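Putative carboxynorspermidine decarboxylase protein (Sinorhizobium meliloti, PDB 3MT1) probably catalyses the pyridoxal 5'-phosphate-dependent decarboxylation of carboxynorspermidine and carboxyspermidine, giving norspermidine and spermidine. Local coordinates at residues Tyr7-Ala12 with Tyr324-Lys329; Val79-Asn84 with Ile101-Arg106; Tyr288-Lys293 with Phe304-Glu309. All blocks are in the same frame, centred on the assembly; numbering follows the deposited sequence.

Interaction 1: Tyr7-Ala12 with Tyr324-Lys329; sequences YLIDKA and YTMVKK. With SO4 (sulfate ion), chain D.
In this fold type III decarboxylase, a strand of the beta-sheet domain packs against a loop near the predicted substrate site. The tight part is built on Y7 and M326, a selenomethionine. M326 and Y7 meet tip to tip. M326 CG lies over one face of the Y7 ring, 3.8 Å from its centroid, in a CH-pi contact displaced toward the CD1-CE1 rim. The chain runs on nearly extended to SE (chi2 157°), which lies oblique to the same ring, 4.5 Å from its centroid, a Met-aromatic contact. T325 slides past the ring obliquely, on the same side as M326 but out by CE2, with OG1 4.1 Å from Y7 CE2. Y7 OH bonds to H266 O, and T325 OG1 to A321 O.

The packing is looser toward I9 and K329. I9 CD1 stays 4.4 Å from M326 SE. K329 CB lies 4.0 Å from Y7 OH, while K329 NZ bonds to S363 O of the second subunit. The segment ends leave the contact for other partners. D10 caps the helix that follows, bonding K13 N, and pairs with R343. Partly exposed Y324 turns from the strand to a sulfate, probably from the crystallisation liquor, which the backbone N atoms of G199, G232 and E233 also hold. Its place is consistent with the cofactor phosphate site of this family. Y324 OH donates to sulfate O2 at 2.9 Å.

Interaction 2: Val79-Asn84 with Ile101-Arg106; sequences VAYGDN and ISQLER
Q103 carries this contact from helix 101-107 to the loop that leads into helix 83-92. Its CB points from the helix toward that loop. CG lies anti to the carbonyl carbon, and the chain bends sharply at the next torsion (chi2 -89°). On the way the side chain touches F98. The bend brings CD to 3.9 Å from A80 CA and sets the amide beside the backbone. OE1 accepts the N-H of Y81 at 3.0 Å. The bond is nearly straight, 174° at the hydrogen, and uses a lone pair in the carbonyl plane, with 116° between C=O and donor. OE1 also sits at the edge of the Y81 ring, 3.3 Å from CD1. Ring and amide planes are nearly parallel there. NE2 lies near A80 CA at 3.8 Å and above the rim of one face of the R106 guanidinium.

R106 reaches the same loop one helical turn on. Its NH2 makes a long salt bridge of 3.9 Å to D83 OD2, while L247 O of the second subunit accepts a hydrogen bond from NH2. Y81 OH is fixed on I97 O. These elements follow the third and fourth strands of the alpha/beta barrel. An alanine at Q103 would remove the acceptor for Y81 N and would probably loosen the loop against the helix. The buried N-H is met by a neutral amide, while the charged pair stays at the more exposed margin, where its long separation suggests a modest electrostatic pull.

Interaction 3: Tyr288-Lys293 with Phe304-Glu309; sequences YMICGK and FRFAEE
Two backbone bonds tie Y288 to F304. Y288 N donates to F304 O at 2.8 Å, nearly along the C=O axis. F304 N returns a bond to Y288 O at 2.7 Å. Next to them, the Y288 side chain crosses that of F306 at about a right angle. Y288 CB rests 3.7 Å from F306 CE2, and Y288 CD2 meets F306 CD2 at the same distance of 3.7 Å. The ring planes stand at 82° with centroids 5.7 Å apart, an oblique pairing. I290 points toward the second strand. Its CD1 lies at the edge of the F306 ring, in its plane, 3.8 Å from CZ.

These residues belong to a beta hairpin of strands 286-291 and 300-306 in the C-terminal sheet domain. Y288 and F304 form an antiparallel hydrogen-bonded pair, with both side chains on the same face. The short strand segments 288-291 and 304-306 run at 114°, and between them Y288 with F304 is the one bridge. The hairpin goes on through backbone bonds of I290 with F301 and G302.

Beyond the pair the chain curls back to the tip of the tyrosine. E309 CG touches Y288 OH at 3.4 Å, and that hydroxyl is hydrogen-bonded to L310 N. Strand 286-291 also pairs, in parallel, with strand 255-259, where Y288 packs on A257 and I290 on V259. V279 lies against both F304 and F306.

All three contacts are largely buried, but their settings differ. Interaction 1 lies about 11 Å from the chain centre, close to the predicted substrate residues. Interactions 2 and 3 lie far out on opposite sides of that centre, their own centres about 49 Å apart. Interactions 1 and 3 reach the same mixed sheet, while interaction 2 belongs to the barrel. Selenium and ring packing dominates the first, a side-chain amide to backbone bond the second, and paired backbone bonds with aromatic packing the third. All touch the second subunit. There interactions 2 and 3 meet across the dimer: K293 NZ of one subunit bonds A80 O of the other.

Interaction 1: Tyr7-Ala12 with Tyr324-Lys329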
loop_
_atom_site.group_PDB
_atom_site.type_symbol
_atom_site.label_atom_id
_atom_site.label_comp_id
_atom_site.label_asym_id
_atom_site.label_seq_id
_atom_site.Cartn_x
_atom_site.Cartn_y
_atom_site.Cartn_z
ATOM N N TYR B 7 -6.130 -8.726 -12.372
ATOM C CA TYR B 7 -6.682 -9.671 -11.422
ATOM C C TYR B 7 -7.830 -10.336 -12.141
ATOM O O TYR B 7 -8.715 -9.638 -12.663
ATOM C CB TYR B 7 -7.246 -8.944 -10.203
ATOM C CG TYR B 7 -6.280 -8.105 -9.378
ATOM C CD1 TYR B 7 -6.267 -6.710 -9.502
ATOM C CD2 TYR B 7 -5.448 -8.691 -8.418
ATOM C CE1 TYR B 7 -5.402 -5.917 -8.740
ATOM C CE2 TYR B 7 -4.575 -7.913 -7.634
ATOM C CZ TYR B 7 -4.558 -6.515 -7.802
ATOM O OH TYR B 7 -3.707 -5.703 -7.052
ATOM N N LEU B 8 -7.859 -11.667 -12.174
ATOM C CA LEU B 8 -8.928 -12.355 -12.907
ATOM C C LEU B 8 -9.836 -13.077 -11.938
ATOM O O LEU B 8 -9.435 -14.029 -11.279
ATOM C CB LEU B 8 -8.338 -13.325 -13.924
ATOM C CG LEU B 8 -9.274 -14.116 -14.847
ATOM C CD1 LEU B 8 -10.235 -13.245 -15.533
ATOM C CD2 LEU B 8 -8.479 -14.898 -15.915
ATOM N N ILE B 9 -11.055 -12.605 -11.816
ATOM C CA ILE B 9 -11.969 -13.244 -10.922
ATOM C C ILE B 9 -12.744 -14.308 -11.682
ATOM O O ILE B 9 -13.476 -14.000 -12.621
ATOM C CB ILE B 9 -12.915 -12.234 -10.288
ATOM C CG1 ILE B 9 -12.111 -11.231 -9.434
ATOM C CG2 ILE B 9 -14.030 -12.965 -9.488
ATOM C CD1 ILE B 9 -12.852 -9.882 -9.229
ATOM N N ASP B 10 -12.552 -15.560 -11.277
ATOM C CA ASP B 10 -13.217 -16.671 -11.921
ATOM C C ASP B 10 -14.673 -16.832 -11.424
ATOM O O ASP B 10 -14.923 -17.293 -10.304
ATOM C CB ASP B 10 -12.413 -17.989 -11.764
ATOM C CG ASP B 10 -13.056 -19.164 -12.519
ATOM O OD1 ASP B 10 -12.508 -19.588 -13.576
ATOM O OD2 ASP B 10 -14.147 -19.647 -12.080
ATOM N N LYS B 11 -15.619 -16.498 -12.298
ATOM C CA LYS B 11 -17.017 -16.563 -11.953
ATOM C C LYS B 11 -17.425 -17.942 -11.358
ATOM O O LYS B 11 -18.099 -18.013 -10.317
ATOM C CB LYS B 11 -17.874 -16.216 -13.167
ATOM C CG LYS B 11 -19.219 -15.739 -12.750
ATOM C CD LYS B 11 -20.214 -15.831 -13.806
ATOM C CE LYS B 11 -21.565 -15.443 -13.230
ATOM N NZ LYS B 11 -22.665 -15.834 -14.141
ATOM N N ALA B 12 -17.017 -19.029 -12.007
ATOM C CA ALA B 12 -17.391 -20.367 -11.523
ATOM C C ALA B 12 -16.811 -20.746 -10.131
ATOM O O ALA B 12 -17.483 -21.408 -9.347
ATOM C CB ALA B 12 -17.063 -21.438 -12.564
ATOM N N TYR B 324 -7.499 -8.995 0.352
ATOM C CA TYR B 324 -6.526 -8.070 0.905
ATOM C C TYR B 324 -5.516 -7.664 -0.176
ATOM O O TYR B 324 -4.369 -7.290 0.120
ATOM C CB TYR B 324 -5.827 -8.684 2.151
ATOM C CG TYR B 324 -6.791 -8.951 3.279
ATOM C CD1 TYR B 324 -7.318 -7.894 4.051
ATOM C CD2 TYR B 324 -7.248 -10.257 3.535
ATOM C CE1 TYR B 324 -8.264 -8.143 5.093
ATOM C CE2 TYR B 324 -8.170 -10.526 4.554
ATOM C CZ TYR B 324 -8.661 -9.476 5.331
ATOM O OH TYR B 324 -9.590 -9.774 6.313
ATOM N N THR B 325 -5.935 -7.754 -1.433
ATOM C CA THR B 325 -5.062 -7.351 -2.530
ATOM C C THR B 325 -5.645 -6.106 -3.189
ATOM O O THR B 325 -5.095 -5.031 -3.070
ATOM C CB THR B 325 -4.922 -8.463 -3.557
ATOM O OG1 THR B 325 -6.243 -8.840 -3.999
ATOM C CG2 THR B 325 -4.174 -9.686 -2.940
HETATM N N MSE B 326 -6.801 -6.251 -3.828
HETATM C CA MSE B 326 -7.440 -5.148 -4.515
HETATM C C MSE B 326 -7.751 -3.975 -3.614
HETATM O O MSE B 326 -7.674 -2.852 -4.054
HETATM C CB MSE B 326 -8.710 -5.604 -5.224
HETATM C CG MSE B 326 -8.443 -6.032 -6.654
HETATM SE SE MSE B 326 -9.770 -7.266 -7.469
HETATM C CE MSE B 326 -9.479 -8.740 -6.208
ATOM N N VAL B 327 -8.116 -4.222 -2.372
ATOM C CA VAL B 327 -8.521 -3.139 -1.487
ATOM C C VAL B 327 -7.332 -2.230 -1.050
ATOM O O VAL B 327 -7.531 -1.202 -0.417
ATOM C CB VAL B 327 -9.185 -3.706 -0.209
ATOM C CG1 VAL B 327 -10.681 -4.125 -0.462
ATOM C CG2 VAL B 327 -8.326 -4.844 0.356
ATOM N N LYS B 328 -6.102 -2.629 -1.372
ATOM C CA LYS B 328 -4.964 -1.908 -0.851
ATOM C C LYS B 328 -3.906 -1.687 -1.918
ATOM O O LYS B 328 -2.774 -1.376 -1.618
ATOM C CB LYS B 328 -4.414 -2.545 0.438
ATOM C CG LYS B 328 -4.102 -4.041 0.361
ATOM C CD LYS B 328 -3.389 -4.503 1.649
ATOM C CE LYS B 328 -4.337 -5.229 2.569
ATOM N NZ LYS B 328 -3.914 -5.183 3.967
ATOM N N LYS B 329 -4.304 -1.811 -3.172
ATOM C CA LYS B 329 -3.401 -1.534 -4.260
ATOM C C LYS B 329 -3.063 -0.058 -4.355
ATOM O O LYS B 329 -3.872 0.810 -4.016
ATOM C CB LYS B 329 -3.998 -2.035 -5.561
ATOM C CG LYS B 329 -5.319 -1.388 -5.979
ATOM C CD LYS B 329 -5.834 -2.047 -7.282
ATOM C CE LYS B 329 -7.364 -1.877 -7.420
ATOM N NZ LYS B 329 -7.687 -0.426 -7.267
HETATM S S SO4 D . -11.083 -12.738 7.329
HETATM O O1 SO4 D . -9.993 -13.333 8.089
HETATM O O2 SO4 D . -10.654 -12.405 5.982
HETATM O O3 SO4 D . -12.119 -13.777 7.277
HETATM O O4 SO4 D . -11.627 -11.552 8.007
#

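Interaction 2: Val79-Asn84 with Ile101-Arg106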
loop_
_atom_site.group_PDB
_atom_site.type_symbol
_atom_site.label_atom_id
_atom_site.label_comp_id
_atom_site.label_asym_id
_atom_site.label_seq_id
_atom_site.Cartn_x
_atom_site.Cartn_y
_atom_site.Cartn_z
ATOM N N VAL B 79 -12.957 1.017 15.251
ATOM C CA VAL B 79 -12.149 1.135 16.446
ATOM C C VAL B 79 -12.463 2.474 17.112
ATOM O O VAL B 79 -12.606 2.533 18.324
ATOM C CB VAL B 79 -10.658 0.984 16.107
ATOM C CG1 VAL B 79 -9.826 1.227 17.283
ATOM C CG2 VAL B 79 -10.388 -0.415 15.620
ATOM N N ALA B 80 -12.647 3.524 16.320
ATOM C CA ALA B 80 -12.995 4.845 16.859
ATOM C C ALA B 80 -13.868 5.654 15.898
ATOM O O ALA B 80 -13.365 6.070 14.838
ATOM C CB ALA B 80 -11.725 5.617 17.164
ATOM N N TYR B 81 -15.146 5.894 16.225
ATOM C CA TYR B 81 -15.984 6.692 15.293
ATOM C C TYR B 81 -15.641 8.160 15.351
ATOM O O TYR B 81 -15.298 8.667 16.393
ATOM C CB TYR B 81 -17.490 6.518 15.506
ATOM C CG TYR B 81 -17.960 5.168 15.139
ATOM C CD1 TYR B 81 -18.085 4.171 16.117
ATOM C CD2 TYR B 81 -18.243 4.846 13.806
ATOM C CE1 TYR B 81 -18.492 2.886 15.773
ATOM C CE2 TYR B 81 -18.660 3.564 13.456
ATOM C CZ TYR B 81 -18.776 2.591 14.438
ATOM O OH TYR B 81 -19.158 1.312 14.113
ATOM N N GLY B 82 -15.734 8.826 14.210
ATOM C CA GLY B 82 -15.599 10.255 14.134
ATOM C C GLY B 82 -16.988 10.828 14.266
ATOM O O GLY B 82 -17.959 10.263 13.717
ATOM N N ASP B 83 -17.075 11.936 15.014
ATOM C CA ASP B 83 -18.304 12.693 15.252
ATOM C C ASP B 83 -18.871 13.298 13.958
ATOM O O ASP B 83 -20.095 13.320 13.743
ATOM C CB ASP B 83 -18.047 13.801 16.278
ATOM C CG ASP B 83 -17.059 13.381 17.376
ATOM O OD1 ASP B 83 -17.429 13.507 18.583
ATOM O OD2 ASP B 83 -15.911 12.932 17.024
ATOM N N ASN B 84 -17.980 13.773 13.098
ATOM C CA ASN B 84 -18.367 14.283 11.797
ATOM C C ASN B 84 -18.793 13.160 10.835
ATOM O O ASN B 84 -19.129 13.443 9.686
ATOM C CB ASN B 84 -17.200 15.094 11.187
ATOM C CG ASN B 84 -16.012 14.197 10.751
ATOM O OD1 ASN B 84 -15.733 13.142 11.355
ATOM N ND2 ASN B 84 -15.323 14.614 9.690
ATOM N N ILE B 101 -16.950 0.628 25.871
ATOM C CA ILE B 101 -18.086 1.197 26.597
ATOM C C ILE B 101 -18.173 2.691 26.326
ATOM O O ILE B 101 -19.234 3.216 25.980
ATOM C CB ILE B 101 -17.986 0.886 28.111
ATOM C CG1 ILE B 101 -18.611 -0.480 28.376
ATOM C CG2 ILE B 101 -18.694 1.961 28.965
ATOM C CD1 ILE B 101 -17.859 -1.342 29.389
ATOM N N SER B 102 -17.031 3.350 26.453
ATOM C CA SER B 102 -16.917 4.770 26.221
ATOM C C SER B 102 -17.417 5.211 24.826
ATOM O O SER B 102 -18.147 6.200 24.717
ATOM C CB SER B 102 -15.466 5.181 26.453
ATOM O OG SER B 102 -15.322 6.575 26.308
ATOM N N GLN B 103 -17.033 4.481 23.774
ATOM C CA GLN B 103 -17.560 4.735 22.421
ATOM C C GLN B 103 -19.073 4.593 22.407
ATOM O O GLN B 103 -19.791 5.401 21.791
ATOM C CB GLN B 103 -16.969 3.765 21.393
ATOM C CG GLN B 103 -15.562 4.094 20.934
ATOM C CD GLN B 103 -15.569 5.006 19.759
ATOM O OE1 GLN B 103 -16.148 4.681 18.724
ATOM N NE2 GLN B 103 -14.924 6.165 19.896
ATOM N N LEU B 104 -19.562 3.567 23.091
ATOM C CA LEU B 104 -21.001 3.338 23.140
ATOM C C LEU B 104 -21.725 4.450 23.886
ATOM O O LEU B 104 -22.722 4.974 23.403
ATOM C CB LEU B 104 -21.302 1.968 23.741
ATOM C CG LEU B 104 -22.681 1.685 24.293
ATOM C CD1 LEU B 104 -23.677 1.561 23.185
ATOM C CD2 LEU B 104 -22.588 0.410 25.112
ATOM N N GLU B 105 -21.202 4.818 25.054
ATOM C CA GLU B 105 -21.759 5.917 25.833
ATOM C C GLU B 105 -21.743 7.175 24.989
ATOM O O GLU B 105 -22.709 7.923 24.954
ATOM C CB GLU B 105 -20.961 6.120 27.103
ATOM C CG GLU B 105 -21.369 5.198 28.248
ATOM C CD GLU B 105 -20.457 5.347 29.473
ATOM O OE1 GLU B 105 -19.255 5.668 29.275
ATOM O OE2 GLU B 105 -20.924 5.140 30.627
ATOM N N ARG B 106 -20.657 7.370 24.247
ATOM C CA ARG B 106 -20.492 8.580 23.465
ATOM C C ARG B 106 -21.499 8.698 22.335
ATOM O O ARG B 106 -21.960 9.790 22.020
ATOM C CB ARG B 106 -19.094 8.650 22.902
ATOM C CG ARG B 106 -18.646 10.058 22.718
ATOM C CD ARG B 106 -17.156 10.145 22.698
ATOM N NE ARG B 106 -16.675 10.275 21.326
ATOM C CZ ARG B 106 -15.412 10.082 20.956
ATOM N NH1 ARG B 106 -14.511 9.727 21.861
ATOM N NH2 ARG B 106 -15.052 10.221 19.677
#

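Interaction 3: Tyr288-Lys293 with Phe304-Glu309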
loop_
_atom_site.group_PDB
_atom_site.type_symbol
_atom_site.label_atom_id
_atom_site.label_comp_id
_atom_site.label_asym_id
_atom_site.label_seq_id
_atom_site.Cartn_x
_atom_site.Cartn_y
_atom_site.Cartn_z
ATOM N N TYR B 288 13.250 -20.483 -10.081
ATOM C CA TYR B 288 13.284 -19.046 -10.370
ATOM C C TYR B 288 12.882 -18.223 -9.166
ATOM O O TYR B 288 11.887 -18.525 -8.487
ATOM C CB TYR B 288 12.358 -18.681 -11.533
ATOM C CG TYR B 288 12.932 -18.916 -12.909
ATOM C CD1 TYR B 288 13.454 -17.864 -13.654
ATOM C CD2 TYR B 288 12.940 -20.187 -13.475
ATOM C CE1 TYR B 288 13.978 -18.070 -14.931
ATOM C CE2 TYR B 288 13.457 -20.408 -14.742
ATOM C CZ TYR B 288 13.978 -19.355 -15.469
ATOM O OH TYR B 288 14.501 -19.587 -16.738
HETATM N N MSE B 289 13.662 -17.184 -8.902
HETATM C CA MSE B 289 13.148 -16.095 -8.099
HETATM C C MSE B 289 12.424 -15.140 -9.039
HETATM O O MSE B 289 13.010 -14.667 -10.019
HETATM C CB MSE B 289 14.251 -15.377 -7.337
HETATM C CG MSE B 289 13.712 -14.611 -6.145
HETATM SE SE MSE B 289 15.100 -13.530 -5.318
HETATM C CE MSE B 289 14.599 -13.732 -3.419
ATOM N N ILE B 290 11.143 -14.904 -8.765
ATOM C CA ILE B 290 10.357 -13.978 -9.565
ATOM C C ILE B 290 10.198 -12.683 -8.822
ATOM O O ILE B 290 9.723 -12.665 -7.700
ATOM C CB ILE B 290 8.950 -14.522 -9.923
ATOM C CG1 ILE B 290 9.038 -15.924 -10.534
ATOM C CG2 ILE B 290 8.225 -13.565 -10.881
ATOM C CD1 ILE B 290 8.698 -17.018 -9.536
ATOM N N CYS B 291 10.580 -11.593 -9.465
ATOM C CA CYS B 291 10.607 -10.309 -8.800
ATOM C C CYS B 291 9.741 -9.322 -9.488
ATOM O O CYS B 291 9.480 -9.453 -10.683
ATOM C CB CYS B 291 12.006 -9.743 -8.803
ATOM S SG CYS B 291 13.223 -10.910 -8.269
ATOM N N GLY B 292 9.303 -8.326 -8.721
ATOM C CA GLY B 292 8.509 -7.246 -9.255
ATOM C C GLY B 292 9.312 -6.235 -10.053
ATOM O O GLY B 292 10.547 -6.245 -10.093
ATOM N N LYS B 293 8.569 -5.336 -10.664
ATOM C CA LYS B 293 9.083 -4.296 -11.516
ATOM C C LYS B 293 9.624 -3.111 -10.676
ATOM O O LYS B 293 10.078 -2.139 -11.234
ATOM C CB LYS B 293 7.900 -3.829 -12.369
ATOM C CG LYS B 293 8.184 -3.540 -13.819
ATOM C CD LYS B 293 6.885 -3.153 -14.537
ATOM C CE LYS B 293 7.012 -1.780 -15.169
ATOM N NZ LYS B 293 7.859 -1.822 -16.394
ATOM N N PHE B 304 10.207 -20.161 -7.223
ATOM C CA PHE B 304 9.355 -21.233 -7.678
ATOM C C PHE B 304 10.039 -22.203 -8.601
ATOM O O PHE B 304 11.083 -21.925 -9.170
ATOM C CB PHE B 304 8.091 -20.689 -8.328
ATOM C CG PHE B 304 7.278 -19.845 -7.412
ATOM C CD1 PHE B 304 6.526 -20.430 -6.410
ATOM C CD2 PHE B 304 7.300 -18.455 -7.525
ATOM C CE1 PHE B 304 5.793 -19.657 -5.548
ATOM C CE2 PHE B 304 6.567 -17.671 -6.656
ATOM C CZ PHE B 304 5.809 -18.278 -5.662
ATOM N N ARG B 305 9.435 -23.376 -8.697
ATOM C CA ARG B 305 9.784 -24.362 -9.694
ATOM C C ARG B 305 8.873 -24.211 -10.926
ATOM O O ARG B 305 7.675 -23.885 -10.829
ATOM C CB ARG B 305 9.719 -25.770 -9.093
ATOM C CG ARG B 305 10.930 -26.133 -8.278
ATOM C CD ARG B 305 10.633 -27.225 -7.268
ATOM N NE ARG B 305 11.857 -27.927 -6.888
ATOM C CZ ARG B 305 12.127 -28.371 -5.659
ATOM N NH1 ARG B 305 11.262 -28.168 -4.665
ATOM N NH2 ARG B 305 13.274 -29.011 -5.415
ATOM N N PHE B 306 9.499 -24.413 -12.079
ATOM C CA PHE B 306 8.856 -24.440 -13.372
ATOM C C PHE B 306 9.447 -25.632 -14.100
ATOM O O PHE B 306 10.518 -26.127 -13.730
ATOM C CB PHE B 306 9.151 -23.149 -14.121
ATOM C CG PHE B 306 8.642 -21.918 -13.416
ATOM C CD1 PHE B 306 7.330 -21.495 -13.599
ATOM C CD2 PHE B 306 9.470 -21.207 -12.548
ATOM C CE1 PHE B 306 6.845 -20.370 -12.938
ATOM C CE2 PHE B 306 9.000 -20.088 -11.885
ATOM C CZ PHE B 306 7.686 -19.662 -12.074
ATOM N N ALA B 307 8.735 -26.114 -15.115
ATOM C CA ALA B 307 9.158 -27.305 -15.852
ATOM C C ALA B 307 10.115 -26.905 -16.983
ATOM O O ALA B 307 11.069 -27.633 -17.285
ATOM C CB ALA B 307 7.956 -28.020 -16.385
ATOM N N GLU B 308 9.858 -25.728 -17.574
ATOM C CA GLU B 308 10.656 -25.170 -18.686
ATOM C C GLU B 308 11.221 -23.805 -18.348
ATOM O O GLU B 308 10.547 -22.958 -17.741
ATOM C CB GLU B 308 9.831 -25.002 -19.974
ATOM C CG GLU B 308 8.847 -26.119 -20.289
ATOM C CD GLU B 308 7.528 -25.938 -19.567
ATOM O OE1 GLU B 308 7.393 -24.925 -18.842
ATOM O OE2 GLU B 308 6.637 -26.809 -19.715
ATOM N N GLU B 309 12.457 -23.603 -18.786
ATOM C CA GLU B 309 13.100 -22.302 -18.821
ATOM C C GLU B 309 12.117 -21.181 -19.199
ATOM O O GLU B 309 11.410 -21.278 -20.215
ATOM C CB GLU B 309 14.240 -22.351 -19.829
ATOM C CG GLU B 309 15.352 -21.378 -19.553
ATOM C CD GLU B 309 16.105 -20.987 -20.800
ATOM O OE1 GLU B 309 15.870 -21.583 -21.882
ATOM O OE2 GLU B 309 16.947 -20.076 -20.694
#